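Local atomic coordinates of silicatein alpha (Tethya aurantium, PDB entry 6ZQ3), a protein that probably promotes the condensation of silica in the spicules of a marine sponge, and belongs to the papain family of cysteine peptidases. Residues 163-168 with 183-188. Numbering follows the deposited sequence.
Sequences LNHAMV and AKNSWG
His-165 and Asn-185 meet by an edge-on hydrogen bond: NE2 of His-165 donates to OD1 of Asn-185 at 2.5 Å, nearly straight and with the oxygen in the imidazole plane. The amide itself is turned 74° from that plane. CG of His-165 lies anti to its backbone N (chi1 -177°), which carries the ring out to the loop that follows Lys-184. Trp-187 closes over one imidazole face, its CZ2 3.4 Å above the His-165 ring plane near the rim; the His-165 ring and the six-membered ring of Trp-187 meet obliquely, planes 47° apart. The backbone N of Ser-186 adds a weak bond to OD1 of Asn-185, a second, lesser grip on that oxygen.

Beyond this cluster, Val-168 and Lys-184 form an antiparallel hydrogen-bonded pair, with Lys-184 N to Val-168 O at 2.7 Å and Val-168 N to Lys-184 O at 3.2 Å. Met-167 rests its SD 4.2 Å from CB of Ala-183. A water donates to Ala-166 O (2.6 Å) and Ser-186 OG (2.9 Å), bridging the segments where the strands part; the same hydroxyl bonds to Gln-20. Phe-145 and Trp-191 pack against Trp-187.

An alanine in place of His-165 would probably leave Asn-185 OD1 without its main donor and open a gap beside the Trp-187 ring. His-165 and Asn-185 correspond to the catalytic His-Asn pair of papain-like enzymes. His-165 also touches Ser-26, which probably stands where papain has its nucleophilic cysteine, consistent with a serine-histidine-asparagine site. The NE2 bond probably fixes the imidazole's rotation.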
loop_
_atom_site.group_PDB
_atom_site.type_symbol
_atom_site.label_atom_id
_atom_site.label_comp_id
_atom_site.label_asym_id
_atom_site.label_seq_id
_atom_site.Cartn_x
_atom_site.Cartn_y
_atom_site.Cartn_z
ATOM N N LEU A 163 0.489 14.542 -3.621
ATOM C CA LEU A 163 0.631 13.451 -2.693
ATOM C C LEU A 163 2.067 12.961 -2.783
ATOM O O LEU A 163 2.646 12.900 -3.864
ATOM C CB LEU A 163 -0.322 12.317 -3.099
ATOM C CG LEU A 163 -1.718 12.750 -3.578
ATOM C CD1 LEU A 163 -2.355 11.700 -4.479
ATOM C CD2 LEU A 163 -2.616 13.088 -2.397
ATOM N N ASN A 164 2.624 12.561 -1.656
ATOM C CA ASN A 164 4.027 12.246 -1.601
ATOM C C ASN A 164 4.332 10.932 -0.884
ATOM O O ASN A 164 5.505 10.588 -0.700
ATOM C CB ASN A 164 4.730 13.397 -0.898
ATOM C CG ASN A 164 4.082 13.722 0.427
ATOM O OD1 ASN A 164 4.014 12.867 1.311
ATOM N ND2 ASN A 164 3.547 14.933 0.559
ATOM N N HIS A 165 3.311 10.192 -0.469
ATOM C CA HIS A 165 3.583 8.972 0.295
ATOM C C HIS A 165 2.409 8.022 0.156
ATOM O O HIS A 165 1.256 8.449 0.162
ATOM C CB HIS A 165 3.880 9.298 1.778
ATOM C CG HIS A 165 4.245 8.098 2.593
ATOM N ND1 HIS A 165 5.492 7.512 2.536
ATOM C CD2 HIS A 165 3.530 7.371 3.487
ATOM C CE1 HIS A 165 5.528 6.472 3.352
ATOM N NE2 HIS A 165 4.351 6.368 3.945
ATOM N N ALA A 166 2.729 6.740 0.015
ATOM C CA ALA A 166 1.762 5.716 -0.316
ATOM C C ALA A 166 1.694 4.701 0.799
ATOM O O ALA A 166 2.713 4.379 1.416
ATOM C CB ALA A 166 2.147 5.016 -1.627
ATOM N N MET A 167 0.501 4.159 1.034
ATOM C CA MET A 167 0.310 3.156 2.099
ATOM C C MET A 167 -0.847 2.246 1.757
ATOM O O MET A 167 -1.457 2.408 0.716
ATOM C CB MET A 167 0.046 3.846 3.450
ATOM C CG MET A 167 0.515 5.292 3.546
ATOM S SD MET A 167 -0.157 6.154 4.971
ATOM C CE MET A 167 0.648 5.152 6.200
ATOM N N VAL A 168 -1.151 1.291 2.629
ATOM C CA VAL A 168 -2.289 0.372 2.415
ATOM C C VAL A 168 -3.386 0.679 3.397
ATOM O O VAL A 168 -3.158 0.612 4.588
ATOM C CB VAL A 168 -1.957 -1.108 2.683
ATOM C CG1 VAL A 168 -2.895 -1.997 1.885
ATOM C CG2 VAL A 168 -0.521 -1.427 2.352
ATOM N N ALA A 183 -4.749 2.869 8.152
ATOM C CA ALA A 183 -3.772 2.781 7.097
ATOM C C ALA A 183 -2.520 2.143 7.649
ATOM O O ALA A 183 -2.055 2.505 8.715
ATOM C CB ALA A 183 -3.483 4.179 6.539
ATOM N N LYS A 184 -1.963 1.211 6.909
ATOM C CA LYS A 184 -0.707 0.564 7.294
ATOM C C LYS A 184 0.494 1.249 6.600
ATOM O O LYS A 184 0.540 1.299 5.378
ATOM C CB LYS A 184 -0.799 -0.921 6.908
ATOM C CG LYS A 184 0.426 -1.749 7.202
ATOM C CD LYS A 184 0.313 -3.074 6.458
ATOM C CE LYS A 184 1.179 -4.137 7.104
ATOM N NZ LYS A 184 1.696 -5.066 6.082
ATOM N N ASN A 185 1.432 1.794 7.367
ATOM C CA ASN A 185 2.636 2.443 6.803
ATOM C C ASN A 185 3.770 1.408 6.752
ATOM O O ASN A 185 3.612 0.258 7.187
ATOM C CB ASN A 185 3.057 3.663 7.663
ATOM C CG ASN A 185 3.751 4.749 6.865
ATOM O OD1 ASN A 185 4.067 4.586 5.680
ATOM N ND2 ASN A 185 4.001 5.879 7.511
ATOM N N SER A 186 4.907 1.817 6.219
ATOM C CA SER A 186 6.044 0.943 6.097
ATOM C C SER A 186 7.257 1.693 6.629
ATOM O O SER A 186 8.322 1.727 5.990
ATOM C CB SER A 186 6.227 0.525 4.622
ATOM O OG SER A 186 6.197 1.652 3.736
ATOM N N TRP A 187 7.071 2.316 7.805
ATOM C CA TRP A 187 8.163 2.958 8.557
ATOM C C TRP A 187 8.447 2.160 9.807
ATOM O O TRP A 187 9.040 2.663 10.737
ATOM C CB TRP A 187 7.843 4.429 8.901
ATOM C CG TRP A 187 7.832 5.294 7.686
ATOM C CD1 TRP A 187 8.312 4.967 6.462
ATOM C CD2 TRP A 187 7.335 6.637 7.574
ATOM N NE1 TRP A 187 8.136 6.007 5.590
ATOM C CE2 TRP A 187 7.548 7.050 6.250
ATOM C CE3 TRP A 187 6.732 7.533 8.466
ATOM C CZ2 TRP A 187 7.170 8.317 5.787
ATOM C CZ3 TRP A 187 6.360 8.787 8.008
ATOM C CH2 TRP A 187 6.591 9.171 6.689
ATOM N N GLY A 188 8.044 0.898 9.810
ATOM C CA GLY A 188 8.400 0.013 10.890
ATOM C C GLY A 188 7.532 0.264 12.097
ATOM O O GLY A 188 6.722 1.210 12.121
HETATM O O HOH W 1 3.743 2.198 2.385
#